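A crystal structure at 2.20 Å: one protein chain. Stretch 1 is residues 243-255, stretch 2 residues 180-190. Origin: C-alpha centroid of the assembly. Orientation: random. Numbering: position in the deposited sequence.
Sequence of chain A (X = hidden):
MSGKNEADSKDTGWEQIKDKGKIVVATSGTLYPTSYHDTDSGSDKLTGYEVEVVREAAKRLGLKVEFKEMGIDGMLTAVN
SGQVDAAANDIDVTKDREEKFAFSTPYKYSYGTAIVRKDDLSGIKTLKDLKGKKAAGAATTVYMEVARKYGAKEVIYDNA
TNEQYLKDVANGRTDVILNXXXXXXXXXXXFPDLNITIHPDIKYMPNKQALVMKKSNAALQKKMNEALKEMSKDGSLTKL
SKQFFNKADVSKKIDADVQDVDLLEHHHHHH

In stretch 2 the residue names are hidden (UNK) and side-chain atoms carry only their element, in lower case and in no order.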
ATOM      1  N   GLN A 243      13.238  -5.691  -1.671  1.00 15.61           N
ATOM      2  CA  GLN A 243      12.873  -7.075  -1.917  1.00 15.04           C
ATOM      3  C   GLN A 243      11.457  -7.214  -2.468  1.00 15.06           C
ATOM      4  O   GLN A 243      11.217  -7.994  -3.387  1.00 13.96           O
ATOM      5  CB  GLN A 243      12.995  -7.892  -0.626  1.00 17.24           C
ATOM      6  CG  GLN A 243      12.347  -9.266  -0.724  1.00 20.62           C
ATOM      7  CD  GLN A 243      12.479 -10.085   0.545  1.00 25.41           C
ATOM      8  OE1 GLN A 243      12.057 -11.245   0.593  1.00 28.23           O
ATOM      9  NE2 GLN A 243      13.066  -9.490   1.580  1.00 24.74           N
ATOM     10  N   PHE A 244      10.521  -6.455  -1.909  1.00 14.35           N
ATOM     11  CA  PHE A 244       9.126  -6.533  -2.327  1.00 15.45           C
ATOM     12  C   PHE A 244       8.675  -5.543  -3.383  1.00 14.77           C
ATOM     13  O   PHE A 244       7.663  -5.768  -4.050  1.00 16.80           O
ATOM     14  CB  PHE A 244       8.224  -6.426  -1.096  1.00 14.11           C
ATOM     15  CG  PHE A 244       8.276  -7.642  -0.229  1.00 14.52           C
ATOM     16  CD1 PHE A 244       7.610  -8.803  -0.605  1.00 12.09           C
ATOM     17  CD2 PHE A 244       9.048  -7.656   0.924  1.00 13.74           C
ATOM     18  CE1 PHE A 244       7.715  -9.960   0.155  1.00 11.67           C
ATOM     19  CE2 PHE A 244       9.160  -8.808   1.689  1.00 14.09           C
ATOM     20  CZ  PHE A 244       8.489  -9.964   1.300  1.00 11.59           C
ATOM     21  N   PHE A 245       9.418  -4.456  -3.546  1.00 13.99           N
ATOM     22  CA  PHE A 245       9.068  -3.445  -4.532  1.00 13.22           C
ATOM     23  C   PHE A 245      10.109  -3.280  -5.648  1.00 14.62           C
ATOM     24  O   PHE A 245      10.385  -2.171  -6.100  1.00 14.27           O
ATOM     25  CB  PHE A 245       8.820  -2.111  -3.820  1.00 13.59           C
ATOM     26  CG  PHE A 245       7.524  -2.064  -3.056  1.00 12.30           C
ATOM     27  CD1 PHE A 245       6.317  -1.834  -3.715  1.00 12.39           C
ATOM     28  CD2 PHE A 245       7.505  -2.261  -1.673  1.00 14.21           C
ATOM     29  CE1 PHE A 245       5.105  -1.800  -3.006  1.00 11.41           C
ATOM     30  CE2 PHE A 245       6.305  -2.230  -0.957  1.00 12.67           C
ATOM     31  CZ  PHE A 245       5.100  -1.997  -1.629  1.00 12.37           C
ATOM     32  N   ASN A 246      10.678  -4.403  -6.078  1.00 15.30           N
ATOM     33  CA  ASN A 246      11.665  -4.446  -7.158  1.00 15.05           C
ATOM     34  C   ASN A 246      12.774  -3.387  -7.117  1.00 15.45           C
ATOM     35  O   ASN A 246      12.963  -2.622  -8.071  1.00 13.84           O
ATOM     36  CB  ASN A 246      10.939  -4.402  -8.512  1.00 14.59           C
ATOM     37  CG  ASN A 246      11.823  -4.840  -9.671  1.00 15.72           C
ATOM     38  OD1 ASN A 246      12.592  -5.790  -9.558  1.00 14.93           O
ATOM     39  ND2 ASN A 246      11.701  -4.155 -10.796  1.00 16.14           N
ATOM     40  N   LYS A 247      13.497  -3.364  -5.998  1.00 16.54           N
ATOM     41  CA  LYS A 247      14.629  -2.461  -5.758  1.00 15.87           C
ATOM     42  C   LYS A 247      14.285  -1.022  -5.365  1.00 16.89           C
ATOM     43  O   LYS A 247      15.177  -0.217  -5.086  1.00 15.80           O
ATOM     44  CB  LYS A 247      15.570  -2.461  -6.965  1.00 13.29           C
ATOM     45  CG  LYS A 247      15.972  -3.856  -7.463  1.00 14.61           C
ATOM     46  CD  LYS A 247      16.489  -4.758  -6.342  1.00 16.17           C
ATOM     47  CE  LYS A 247      16.935  -6.122  -6.868  1.00 15.41           C
ATOM     48  NZ  LYS A 247      15.879  -6.788  -7.688  1.00 17.88           N
ATOM     49  N   ALA A 248      12.998  -0.694  -5.331  1.00 16.61           N
ATOM     50  CA  ALA A 248      12.590   0.647  -4.931  1.00 14.93           C
ATOM     51  C   ALA A 248      12.543   0.676  -3.404  1.00 15.54           C
ATOM     52  O   ALA A 248      12.359  -0.365  -2.766  1.00 15.05           O
ATOM     53  CB  ALA A 248      11.231   0.969  -5.502  1.00 15.27           C
ATOM     54  N   ASP A 249      12.721   1.857  -2.817  1.00 16.60           N
ATOM     55  CA  ASP A 249      12.689   1.989  -1.356  1.00 16.89           C
ATOM     56  C   ASP A 249      11.510   2.868  -0.952  1.00 16.57           C
ATOM     57  O   ASP A 249      11.616   4.100  -0.915  1.00 16.85           O
ATOM     58  CB  ASP A 249      13.997   2.598  -0.842  1.00 17.27           C
ATOM     59  CG  ASP A 249      14.005   2.771   0.667  1.00 18.96           C
ATOM     60  OD1 ASP A 249      13.058   2.294   1.328  1.00 18.52           O
ATOM     61  OD2 ASP A 249      14.957   3.379   1.199  1.00 19.59           O
ATOM     62  N   VAL A 250      10.391   2.227  -0.635  1.00 15.53           N
ATOM     63  CA  VAL A 250       9.178   2.948  -0.271  1.00 15.43           C
ATOM     64  C   VAL A 250       9.150   3.501   1.156  1.00 16.08           C
ATOM     65  O   VAL A 250       8.204   4.194   1.526  1.00 13.17           O
ATOM     66  CB  VAL A 250       7.939   2.045  -0.459  1.00 15.20           C
ATOM     67  CG1 VAL A 250       7.980   1.391  -1.823  1.00 10.68           C
ATOM     68  CG2 VAL A 250       7.885   0.990   0.646  1.00 13.15           C
ATOM     69  N   SER A 251      10.180   3.207   1.949  1.00 16.04           N
ATOM     70  CA  SER A 251      10.218   3.666   3.338  1.00 18.89           C
ATOM     71  C   SER A 251      10.623   5.124   3.519  1.00 19.93           C
ATOM     72  O   SER A 251      10.556   5.654   4.623  1.00 17.59           O
ATOM     73  CB  SER A 251      11.150   2.777   4.170  1.00 19.53           C
ATOM     74  OG  SER A 251      12.510   2.988   3.831  1.00 20.40           O
ATOM     75  N   LYS A 252      11.046   5.770   2.438  1.00 23.10           N
ATOM     76  CA  LYS A 252      11.446   7.170   2.500  1.00 27.52           C
ATOM     77  C   LYS A 252      10.579   8.007   1.572  1.00 28.74           C
ATOM     78  O   LYS A 252      10.269   7.588   0.460  1.00 29.84           O
ATOM     79  CB  LYS A 252      12.918   7.312   2.121  1.00 29.03           C
ATOM     80  CG  LYS A 252      13.850   6.632   3.114  1.00 34.09           C
ATOM     81  CD  LYS A 252      15.297   6.689   2.668  1.00 34.21           C
ATOM     82  CE  LYS A 252      16.185   5.932   3.638  1.00 35.57           C
ATOM     83  NZ  LYS A 252      17.603   5.946   3.190  1.00 38.80           N
ATOM     84  N   LYS A 253      10.185   9.187   2.037  1.00 29.19           N
ATOM     85  CA  LYS A 253       9.338  10.077   1.248  1.00 32.21           C
ATOM     86  C   LYS A 253      10.025  10.583  -0.015  1.00 32.86           C
ATOM     87  O   LYS A 253      11.190  10.976   0.011  1.00 32.77           O
ATOM     88  CB  LYS A 253       8.906  11.274   2.095  1.00 31.72           C
ATOM     89  CG  LYS A 253       7.899  12.187   1.415  1.00 33.21           C
ATOM     90  CD  LYS A 253       7.764  13.493   2.188  1.00 36.06           C
ATOM     91  CE  LYS A 253       6.570  14.302   1.725  1.00 35.63           C
ATOM     92  NZ  LYS A 253       5.298  13.626   2.086  1.00 34.31           N
ATOM     93  N   ILE A 254       9.286  10.577  -1.117  1.00 35.52           N
ATOM     94  CA  ILE A 254       9.800  11.041  -2.396  1.00 38.32           C
ATOM     95  C   ILE A 254       9.588  12.542  -2.535  1.00 39.65           C
ATOM     96  O   ILE A 254       8.456  13.025  -2.488  1.00 39.63           O
ATOM     97  CB  ILE A 254       9.087  10.341  -3.578  1.00 39.49           C
ATOM     98  CG1 ILE A 254       9.408   8.844  -3.573  1.00 40.29           C
ATOM     99  CG2 ILE A 254       9.506  10.982  -4.898  1.00 40.26           C
ATOM    100  CD1 ILE A 254       8.717   8.064  -4.679  1.00 40.61           C
ATOM    101  N   ASP A 255      10.679  13.281  -2.699  1.00 41.59           N
ATOM    102  CA  ASP A 255      10.590  14.723  -2.868  1.00 42.87           C
ATOM    103  C   ASP A 255      10.054  14.973  -4.276  1.00 42.91           C
ATOM    104  O   ASP A 255      10.821  15.066  -5.239  1.00 42.76           O
ATOM    105  CB  ASP A 255      11.972  15.358  -2.700  1.00 44.57           C
ATOM    106  CG  ASP A 255      11.954  16.860  -2.905  1.00 46.10           C
ATOM    107  OD1 ASP A 255      11.080  17.535  -2.318  1.00 47.69           O
ATOM    108  OD2 ASP A 255      12.822  17.369  -3.646  1.00 46.07           O
ATOM    109  N   UNK A 180      -1.725   3.252  -7.347  1.00  9.73           N
ATOM    110  CA  UNK A 180      -0.578   3.631  -6.521  1.00 11.05           C
ATOM    111  C   UNK A 180       0.709   3.593  -7.366  1.00 10.71           C
ATOM    112  O   UNK A 180       0.891   2.695  -8.183  1.00 11.01           O
ATOM    113  c   UNK A 180       0.820   2.840  -4.567  1.00 11.59           C
ATOM    114  c   UNK A 180      -0.455   2.654  -5.353  1.00 10.99           C
ATOM    115  o   UNK A 180       0.887   3.781  -3.748  1.00 14.63           O
ATOM    116  o   UNK A 180       1.763   2.049  -4.779  1.00 12.34           O
ATOM    117  N   UNK A 181       1.595   4.559  -7.159  1.00 10.83           N
ATOM    118  CA  UNK A 181       2.840   4.629  -7.914  1.00 10.41           C
ATOM    119  C   UNK A 181       3.638   3.336  -7.897  1.00 11.74           C
ATOM    120  O   UNK A 181       3.952   2.768  -8.942  1.00 11.23           O
ATOM    121  c   UNK A 181       5.118   5.740  -7.949  1.00 12.22           C
ATOM    122  c   UNK A 181       3.722   5.747  -7.373  1.00 11.59           C
ATOM    123  c   UNK A 181       6.627   5.900  -9.849  1.00 11.85           C
ATOM    124  c   UNK A 181       6.227   5.632  -7.119  1.00 10.41           C
ATOM    125  c   UNK A 181       7.712   5.796  -8.995  1.00 11.03           C
ATOM    126  o   UNK A 181       8.993   5.831  -9.488  1.00 18.23           O
ATOM    127  c   UNK A 181       7.519   5.660  -7.635  1.00 13.08           C
ATOM    128  c   UNK A 181       5.333   5.870  -9.321  1.00 10.99           C
ATOM    129  N   UNK A 182       3.985   2.883  -6.700  1.00 11.52           N
ATOM    130  CA  UNK A 182       4.768   1.670  -6.572  1.00 13.86           C
ATOM    131  C   UNK A 182       4.133   0.444  -7.211  1.00 12.83           C
ATOM    132  O   UNK A 182       4.835  -0.349  -7.837  1.00 11.87           O
ATOM    133  c   UNK A 182       6.106   2.439  -4.605  1.00 14.64           C
ATOM    134  o   UNK A 182       8.870   5.324  -3.362  1.00 12.61           O
ATOM    135  c   UNK A 182       6.692   4.332  -3.201  1.00 11.59           C
ATOM    136  c   UNK A 182       8.316   3.452  -4.745  1.00 12.74           C
ATOM    137  c   UNK A 182       7.961   4.369  -3.766  1.00 13.21           C
ATOM    138  c   UNK A 182       5.101   1.431  -5.101  1.00 14.56           C
ATOM    139  c   UNK A 182       7.389   2.493  -5.156  1.00 13.28           C
ATOM    140  c   UNK A 182       5.771   3.369  -3.621  1.00 11.71           C
ATOM    141  N   UNK A 183       2.816   0.291  -7.081  1.00 11.76           N
ATOM    142  CA  UNK A 183       2.147  -0.855  -7.692  1.00 12.88           C
ATOM    143  C   UNK A 183       2.293  -0.782  -9.197  1.00 14.09           C
ATOM    144  O   UNK A 183       2.395  -1.810  -9.867  1.00 15.65           O
ATOM    145  c   UNK A 183      -1.236  -1.130  -5.788  1.00 11.89           C
ATOM    146  c   UNK A 183       0.916  -2.373  -5.378  1.00 11.41           C
ATOM    147  c   UNK A 183       0.287  -1.083  -5.897  1.00 13.21           C
ATOM    148  c   UNK A 183       0.660  -0.879  -7.361  1.00 12.35           C
ATOM    149  N   UNK A 184       2.297   0.437  -9.729  1.00 13.26           N
ATOM    150  CA  UNK A 184       2.423   0.606 -11.168  1.00 14.40           C
ATOM    151  C   UNK A 184       3.857   0.394 -11.659  1.00 13.85           C
ATOM    152  O   UNK A 184       4.052  -0.033 -12.789  1.00 14.97           O
ATOM    153  c   UNK A 184      -0.322   3.193 -12.081  1.00 11.15           C
ATOM    154  c   UNK A 184       0.421   2.192 -11.205  1.00 11.15           C
ATOM    155  c   UNK A 184       1.886   1.981 -11.603  1.00 11.70           C
ATOM    156  o   UNK A 184       0.099   4.339 -12.243  1.00 11.39           O
ATOM    157  n   UNK A 184      -1.445   2.762 -12.638  1.00 10.42           N
ATOM    158  N   UNK A 185       4.856   0.676 -10.824  1.00 14.45           N
ATOM    159  CA  UNK A 185       6.240   0.460 -11.248  1.00 14.23           C
ATOM    160  C   UNK A 185       6.447  -1.044 -11.411  1.00 15.55           C
ATOM    161  O   UNK A 185       7.235  -1.493 -12.246  1.00 16.33           O
ATOM    162  c   UNK A 185       7.047   2.439  -9.920  1.00 15.85           C
ATOM    163  o   UNK A 185       7.143   0.197  -9.016  1.00 15.81           O
ATOM    164  c   UNK A 185       7.264   0.961 -10.219  1.00 14.46           C
ATOM    165  N   UNK A 186       5.734  -1.822 -10.607  1.00 15.38           N
ATOM    166  CA  UNK A 186       5.847  -3.267 -10.688  1.00 16.51           C
ATOM    167  C   UNK A 186       5.203  -3.739 -11.979  1.00 16.64           C
ATOM    168  O   UNK A 186       5.647  -4.716 -12.575  1.00 14.55           O
ATOM    169  c   UNK A 186       7.354  -4.254  -8.311  1.00 16.98           C
ATOM    170  c   UNK A 186       5.179  -3.931  -9.484  1.00 14.26           C
ATOM    171  c   UNK A 186       5.214  -4.366  -7.019  1.00 17.05           C
ATOM    172  c   UNK A 186       5.941  -3.696  -8.176  1.00 17.13           C
ATOM    173  N   UNK A 187       4.160  -3.031 -12.410  1.00 17.85           N
ATOM    174  CA  UNK A 187       3.465  -3.368 -13.648  1.00 18.08           C
ATOM    175  C   UNK A 187       4.443  -3.247 -14.812  1.00 17.44           C
ATOM    176  O   UNK A 187       4.545  -4.147 -15.648  1.00 19.06           O
ATOM    177  c   UNK A 187       2.279  -2.435 -13.860  1.00 16.22           C
ATOM    178  N   UNK A 188       5.152  -2.124 -14.860  1.00 17.96           N
ATOM    179  CA  UNK A 188       6.139  -1.868 -15.909  1.00 18.91           C
ATOM    180  C   UNK A 188       7.266  -2.898 -15.857  1.00 19.76           C
ATOM    181  O   UNK A 188       7.688  -3.423 -16.889  1.00 20.03           O
ATOM    182  c   UNK A 188       6.560   2.010 -15.765  1.00 17.41           C
ATOM    183  c   UNK A 188       6.728  -0.461 -15.751  1.00 17.22           C
ATOM    184  c   UNK A 188       5.999   0.738 -16.369  1.00 18.28           C
ATOM    185  c   UNK A 188       4.512   0.652 -16.136  1.00 18.63           C
ATOM    186  N   UNK A 189       7.748  -3.191 -14.653  1.00 19.40           N
ATOM    187  CA  UNK A 189       8.827  -4.156 -14.488  1.00 21.25           C
ATOM    188  C   UNK A 189       8.408  -5.540 -14.965  1.00 21.24           C
ATOM    189  O   UNK A 189       9.225  -6.293 -15.488  1.00 21.19           O
ATOM    190  c   UNK A 189       9.261  -4.221 -13.033  1.00 21.46           C
ATOM    191  N   UNK A 190       7.134  -5.869 -14.790  1.00 21.24           N
ATOM    192  CA  UNK A 190       6.636  -7.177 -15.195  1.00 22.62           C
ATOM    193  C   UNK A 190       6.485  -7.302 -16.710  1.00 23.94           C
ATOM    194  O   UNK A 190       6.765  -8.360 -17.280  1.00 25.03           O
ATOM    195  c   UNK A 190       5.315  -7.462 -14.512  1.00 22.89           C
TER
HETATM  196  O   HOH W   1       8.432   6.532  -1.228  1.00 13.47           O
HETATM  197  O   HOH W   2       9.583  -0.706  -8.220  1.00 17.77           O

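Position 180 carries two side-chain carbons, the second bearing two oxygens, and touches nothing on stretch 1. A carboxylate on so short an arm is Asp 180. It sits just before the helix, and its OD2 accepts from the backbone N of position 183 at 3.1 Å, capping a turn whose amides lack partners.

Position 181 has one carbon leading to a six-carbon ring with one oxygen. A ring carbon lies 4.0 Å from Ile 254 CD1, and the phenol identifies Tyr 181.

Position 182 has the same atoms, a six-membered carbon ring with an oxygen at its tip, but points into stretch 1. Val 250 CG1 sits over one ring face, 3.2 Å from the centroid and almost on its normal; Phe 245 CD1 is 3.7 Å from the CB, and Ala 248 CB and Ile 254 CD1 also pack against the ring. This is Tyr 182. A flat ring offers a broad apolar surface, while its OH donates to water 1 (2.5 Å to the water O), which in turn donates to Lys 252 O (2.7 Å from the water O).

Position 183 shows four carbons forked at the second, none within contact distance of stretch 1: Leu 183. Position 184 has three carbons, the last with one oxygen and one nitrogen; this amide, Gln 184, is hydrogen-bonded elsewhere in the structure.

Position 185 branches at its first carbon into one oxygen and one carbon, hence Thr 185. Its OG1 donates to Tyr 182 O at 2.6 Å and accepts from water 2 (2.7 Å to the water O), which also donates to Phe 245 O (2.7 Å from the water O), so the hydroxyl serves helix and interface together.

Position 186 again has four carbons forked at the second, one of them 3.6 Å from Asn 246 CB and another 4.3 Å from Phe 245 CD1. Leu 186 reaches the turn without needing a polar partner.

Position 187 has a single carbon, out of reach: Ala 187. Position 188 has four forked at the second, also out of reach: Leu 188. Position 189 has one carbon, 3.3 Å from Asn 246 ND2; Ala 189 approaches closely with just a methyl. Position 190, again one carbon, is Ala 190, without contact.

The contact buries 470 Å² with no direct hydrogen bond between the stretches. Tyr 182 is its centre, held among Phe 245, Ala 248, Val 250 and Ile 254, while Leu 186 extends the apolar surface along the helix. Two waters supply the polar links.

Stretch 2 180-190: DYYLQTLALAA
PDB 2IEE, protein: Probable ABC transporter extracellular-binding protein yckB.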